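Local coordinates for protein synaptotagmin-1 (Arabidopsis thaliana, PDB 7AS6) that helps maintain plasma membrane integrity during freezing and osmotic stress and probably binds calcium and phospholipids through C2 domains such as this first one, at residues D103-K114 with R129-K139. Numbering follows the deposited sequence.
Sequences DEHKAFTLELRK and RGKLEVELLYK. With NI (nickel (II) ion), chain D.
Asp103 OD1 receives Lys139 NZ at 2.6 Å in a salt bridge, the ammonium standing above the carboxylate plane. Bends at chi2 (-58°) and chi3 bring the end of Lys139 to the carboxylate, the two side chains crossing at about a right angle. Nearby, the backbone N of Asp103 bonds to Tyr138 O, and a water spans Glu104 O and Tyr138 N. The two strands run antiparallel, with hydrogen-bonded pairs Lys106-Leu136, Phe108-Val134 and Leu110-Leu132; Leu112 N adds a bond to Gly130 O at 3.0 Å. Strand alternation turns these Phe, Val and Leu pairs, with Leu136, against the facing sheet, where the side chains of Phe108 and Leu136 cross at about a right angle, CE2 lying 3.7 Å from Leu136 CG, and both rest on Leu95. Thr109, Glu111, Lys131 and Glu133 take the other, polar face: Thr109 CG2 packs on Lys131 CD (3.7 Å), and Lys131, bent at chi4 (55°), brings NZ to Glu111 OE2 in a weak 3.3 Å salt bridge, its NZ also hydrogen-bonded to Tyr128 OH. Lys114 packs over one face of the Arg129 guanidinium, its CB 3.5 Å from Arg129 NH2. His105 NE2 binds a nickel ion. Strand 106-111 thus edges one sheet of the C2 beta-sandwich, paired with the closing strand 131-140.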
loop_
_atom_site.group_PDB
_atom_site.type_symbol
_atom_site.label_atom_id
_atom_site.label_comp_id
_atom_site.label_asym_id
_atom_site.label_seq_id
_atom_site.Cartn_x
_atom_site.Cartn_y
_atom_site.Cartn_z
ATOM N N ASP A 103 -18.468 5.927 -1.552
ATOM C CA ASP A 103 -19.351 4.812 -1.919
ATOM C C ASP A 103 -19.064 4.250 -3.318
ATOM O O ASP A 103 -19.980 3.795 -4.007
ATOM C CB ASP A 103 -20.827 5.226 -1.827
ATOM C CG ASP A 103 -21.261 5.558 -0.412
ATOM O OD1 ASP A 103 -20.739 4.933 0.538
ATOM O OD2 ASP A 103 -22.134 6.440 -0.252
ATOM N N GLU A 104 -17.813 4.294 -3.771
ATOM C CA GLU A 104 -17.392 3.676 -5.029
ATOM C C GLU A 104 -16.069 2.960 -4.787
ATOM O O GLU A 104 -15.151 3.545 -4.207
ATOM C CB GLU A 104 -17.185 4.706 -6.161
ATOM C CG GLU A 104 -18.394 5.095 -7.063
ATOM C CD GLU A 104 -17.938 5.906 -8.302
ATOM O OE1 GLU A 104 -16.712 5.957 -8.557
ATOM O OE2 GLU A 104 -18.782 6.494 -9.019
ATOM N N HIS A 105 -15.962 1.713 -5.232
ATOM C CA HIS A 105 -14.652 1.078 -5.323
ATOM C C HIS A 105 -13.884 1.724 -6.464
ATOM O O HIS A 105 -14.335 1.708 -7.615
ATOM C CB HIS A 105 -14.793 -0.419 -5.557
ATOM C CG HIS A 105 -15.693 -1.093 -4.575
ATOM N ND1 HIS A 105 -15.232 -1.638 -3.396
ATOM C CD2 HIS A 105 -17.031 -1.300 -4.592
ATOM C CE1 HIS A 105 -16.250 -2.150 -2.726
ATOM N NE2 HIS A 105 -17.352 -1.959 -3.431
ATOM N N LYS A 106 -12.742 2.323 -6.152
ATOM C CA LYS A 106 -11.903 2.942 -7.167
ATOM C C LYS A 106 -10.528 2.293 -7.116
ATOM O O LYS A 106 -9.874 2.294 -6.068
ATOM C CB LYS A 106 -11.812 4.456 -6.969
ATOM C CG LYS A 106 -11.133 5.193 -8.129
ATOM C CD LYS A 106 -11.472 6.687 -8.133
ATOM C CE LYS A 106 -10.579 7.459 -9.102
ATOM N NZ LYS A 106 -10.622 8.939 -8.883
ATOM N N ALA A 107 -10.100 1.742 -8.246
ATOM C CA ALA A 107 -8.849 1.017 -8.351
ATOM C C ALA A 107 -7.770 1.934 -8.900
ATOM O O ALA A 107 -8.045 2.789 -9.744
ATOM C CB ALA A 107 -9.013 -0.203 -9.257
ATOM N N PHE A 108 -6.543 1.757 -8.404
ATOM C CA PHE A 108 -5.389 2.535 -8.829
ATOM C C PHE A 108 -4.229 1.596 -9.097
ATOM O O PHE A 108 -4.079 0.566 -8.432
ATOM C CB PHE A 108 -4.956 3.565 -7.763
ATOM C CG PHE A 108 -6.058 4.483 -7.317
ATOM C CD1 PHE A 108 -6.262 5.703 -7.945
ATOM C CD2 PHE A 108 -6.892 4.128 -6.267
ATOM C CE1 PHE A 108 -7.286 6.554 -7.539
ATOM C CE2 PHE A 108 -7.918 4.977 -5.852
ATOM C CZ PHE A 108 -8.113 6.189 -6.490
ATOM N N THR A 109 -3.397 1.962 -10.065
ATOM C CA THR A 109 -2.129 1.275 -10.307
ATOM C C THR A 109 -0.993 2.249 -10.032
ATOM O O THR A 109 -0.842 3.247 -10.744
ATOM C CB THR A 109 -2.051 0.751 -11.735
ATOM O OG1 THR A 109 -3.131 -0.164 -11.962
ATOM C CG2 THR A 109 -0.721 0.041 -11.949
ATOM N N LEU A 110 -0.196 1.961 -9.006
ATOM C CA LEU A 110 0.926 2.804 -8.623
ATOM C C LEU A 110 2.214 2.149 -9.091
ATOM O O LEU A 110 2.476 0.983 -8.776
ATOM C CB LEU A 110 0.968 3.013 -7.108
ATOM C CG LEU A 110 -0.385 3.387 -6.504
ATOM C CD1 LEU A 110 -0.332 3.452 -4.981
ATOM C CD2 LEU A 110 -0.834 4.711 -7.087
ATOM N N GLU A 111 3.009 2.885 -9.852
ATOM C CA GLU A 111 4.322 2.380 -10.214
ATOM C C GLU A 111 5.239 2.537 -9.013
ATOM O O GLU A 111 5.232 3.578 -8.352
ATOM C CB GLU A 111 4.867 3.110 -11.444
ATOM C CG GLU A 111 4.056 2.791 -12.709
ATOM C CD GLU A 111 4.777 3.135 -14.009
ATOM O OE1 GLU A 111 5.938 3.604 -13.948
ATOM O OE2 GLU A 111 4.178 2.935 -15.092
ATOM N N LEU A 112 5.987 1.487 -8.696
ATOM C CA LEU A 112 6.888 1.533 -7.555
ATOM C C LEU A 112 8.147 2.299 -7.919
ATOM O O LEU A 112 8.737 2.073 -8.981
ATOM C CB LEU A 112 7.231 0.122 -7.103
ATOM C CG LEU A 112 5.952 -0.590 -6.697
ATOM C CD1 LEU A 112 6.222 -2.057 -6.510
ATOM C CD2 LEU A 112 5.400 0.035 -5.427
ATOM N N ARG A 113 8.553 3.212 -7.042
ATOM C CA ARG A 113 9.763 3.993 -7.248
ATOM C C ARG A 113 10.653 3.901 -6.016
ATOM O O ARG A 113 10.235 3.434 -4.949
ATOM C CB ARG A 113 9.442 5.457 -7.568
ATOM C CG ARG A 113 8.517 6.128 -6.574
ATOM C CD ARG A 113 8.270 7.567 -6.988
ATOM N NE ARG A 113 7.708 7.650 -8.334
ATOM C CZ ARG A 113 7.590 8.776 -9.032
ATOM N NH1 ARG A 113 8.004 9.927 -8.518
ATOM N NH2 ARG A 113 7.061 8.751 -10.250
ATOM N N LYS A 114 11.903 4.358 -6.180
ATOM C CA LYS A 114 12.874 4.282 -5.090
ATOM C C LYS A 114 12.537 5.257 -3.969
ATOM O O LYS A 114 12.631 4.906 -2.786
ATOM C CB LYS A 114 14.288 4.548 -5.612
ATOM C CG LYS A 114 15.343 4.621 -4.510
ATOM C CD LYS A 114 16.599 5.356 -4.982
ATOM C CE LYS A 114 17.433 5.872 -3.809
ATOM N NZ LYS A 114 18.393 6.950 -4.218
ATOM N N ARG A 129 10.558 -1.081 -11.276
ATOM C CA ARG A 129 10.446 -1.787 -10.007
ATOM C C ARG A 129 9.130 -2.537 -9.839
ATOM O O ARG A 129 8.896 -3.121 -8.778
ATOM C CB ARG A 129 10.655 -0.802 -8.855
ATOM C CG ARG A 129 12.092 -0.285 -8.764
ATOM C CD ARG A 129 12.298 0.626 -7.562
ATOM N NE ARG A 129 13.572 1.344 -7.605
ATOM C CZ ARG A 129 14.655 1.014 -6.903
ATOM N NH1 ARG A 129 14.640 -0.037 -6.086
ATOM N NH2 ARG A 129 15.761 1.739 -7.018
ATOM N N GLY A 130 8.284 -2.572 -10.854
ATOM C CA GLY A 130 6.998 -3.229 -10.750
ATOM C C GLY A 130 5.871 -2.247 -10.480
ATOM O O GLY A 130 6.060 -1.040 -10.298
ATOM N N LYS A 131 4.666 -2.797 -10.461
ATOM C CA LYS A 131 3.454 -2.027 -10.234
ATOM C C LYS A 131 2.742 -2.596 -9.021
ATOM O O LYS A 131 2.757 -3.810 -8.802
ATOM C CB LYS A 131 2.526 -2.073 -11.458
ATOM C CG LYS A 131 3.044 -1.293 -12.648
ATOM C CD LYS A 131 2.126 -1.416 -13.853
ATOM C CE LYS A 131 2.439 -0.344 -14.895
ATOM N NZ LYS A 131 3.869 -0.363 -15.303
ATOM N N LEU A 132 2.134 -1.725 -8.226
ATOM C CA LEU A 132 1.243 -2.148 -7.157
ATOM C C LEU A 132 -0.173 -1.739 -7.522
ATOM O O LEU A 132 -0.395 -0.604 -7.950
ATOM C CB LEU A 132 1.629 -1.512 -5.828
ATOM C CG LEU A 132 0.857 -2.012 -4.613
ATOM C CD1 LEU A 132 1.161 -3.474 -4.349
ATOM C CD2 LEU A 132 1.147 -1.166 -3.375
ATOM N N GLU A 133 -1.127 -2.661 -7.368
ATOM C CA GLU A 133 -2.541 -2.388 -7.643
ATOM C C GLU A 133 -3.328 -2.404 -6.342
ATOM O O GLU A 133 -3.241 -3.368 -5.570
ATOM C CB GLU A 133 -3.121 -3.397 -8.635
ATOM C CG GLU A 133 -2.334 -3.407 -9.945
ATOM C CD GLU A 133 -3.013 -4.170 -11.064
ATOM O OE1 GLU A 133 -4.067 -4.795 -10.812
ATOM O OE2 GLU A 133 -2.493 -4.133 -12.207
ATOM N N VAL A 134 -4.064 -1.320 -6.084
ATOM C CA VAL A 134 -4.801 -1.138 -4.841
ATOM C C VAL A 134 -6.199 -0.611 -5.166
ATOM O O VAL A 134 -6.481 -0.179 -6.286
ATOM C CB VAL A 134 -4.087 -0.175 -3.868
ATOM C CG1 VAL A 134 -2.613 -0.542 -3.702
ATOM C CG2 VAL A 134 -4.212 1.240 -4.361
ATOM N N GLU A 135 -7.080 -0.643 -4.165
ATOM C CA GLU A 135 -8.423 -0.075 -4.267
ATOM C C GLU A 135 -8.728 0.730 -3.021
ATOM O O GLU A 135 -8.266 0.404 -1.924
ATOM C CB GLU A 135 -9.523 -1.120 -4.379
ATOM C CG GLU A 135 -9.595 -1.898 -5.660
ATOM C CD GLU A 135 -10.728 -2.904 -5.595
ATOM O OE1 GLU A 135 -11.660 -2.677 -4.777
ATOM O OE2 GLU A 135 -10.671 -3.924 -6.328
ATOM N N LEU A 136 -9.531 1.763 -3.191
ATOM C CA LEU A 136 -9.990 2.565 -2.073
ATOM C C LEU A 136 -11.504 2.622 -2.106
ATOM O O LEU A 136 -12.103 2.760 -3.176
ATOM C CB LEU A 136 -9.421 3.981 -2.124
ATOM C CG LEU A 136 -7.912 4.176 -2.227
ATOM C CD1 LEU A 136 -7.606 5.659 -2.157
ATOM C CD2 LEU A 136 -7.167 3.419 -1.142
ATOM N N LEU A 137 -12.120 2.494 -0.934
ATOM C CA LEU A 137 -13.551 2.723 -0.768
ATOM C C LEU A 137 -13.729 3.668 0.410
ATOM O O LEU A 137 -13.420 3.308 1.549
ATOM C CB LEU A 137 -14.316 1.417 -0.547
ATOM C CG LEU A 137 -15.793 1.614 -0.192
ATOM C CD1 LEU A 137 -16.531 2.309 -1.329
ATOM C CD2 LEU A 137 -16.458 0.294 0.158
ATOM N N TYR A 138 -14.223 4.876 0.145
ATOM C CA TYR A 138 -14.388 5.869 1.193
ATOM C C TYR A 138 -15.825 5.837 1.695
ATOM O O TYR A 138 -16.766 6.040 0.920
ATOM C CB TYR A 138 -14.020 7.263 0.695
ATOM C CG TYR A 138 -14.192 8.316 1.756
ATOM C CD1 TYR A 138 -13.600 8.160 3.002
ATOM C CD2 TYR A 138 -14.946 9.463 1.522
ATOM C CE1 TYR A 138 -13.749 9.110 3.984
ATOM C CE2 TYR A 138 -15.108 10.425 2.507
ATOM C CZ TYR A 138 -14.506 10.235 3.740
ATOM O OH TYR A 138 -14.639 11.172 4.738
ATOM N N LYS A 139 -15.991 5.571 2.987
ATOM C CA LYS A 139 -17.303 5.612 3.618
ATOM C C LYS A 139 -17.327 6.795 4.571
ATOM O O LYS A 139 -16.802 6.704 5.692
ATOM C CB LYS A 139 -17.601 4.309 4.360
ATOM C CG LYS A 139 -17.639 3.097 3.446
ATOM C CD LYS A 139 -18.690 3.253 2.344
ATOM C CE LYS A 139 -19.988 2.549 2.710
ATOM N NZ LYS A 139 -20.975 2.570 1.593
HETATM NI NI NI D . -19.611 -2.664 -2.671
HETATM O O HOH W 1 -13.487 5.607 -2.958
#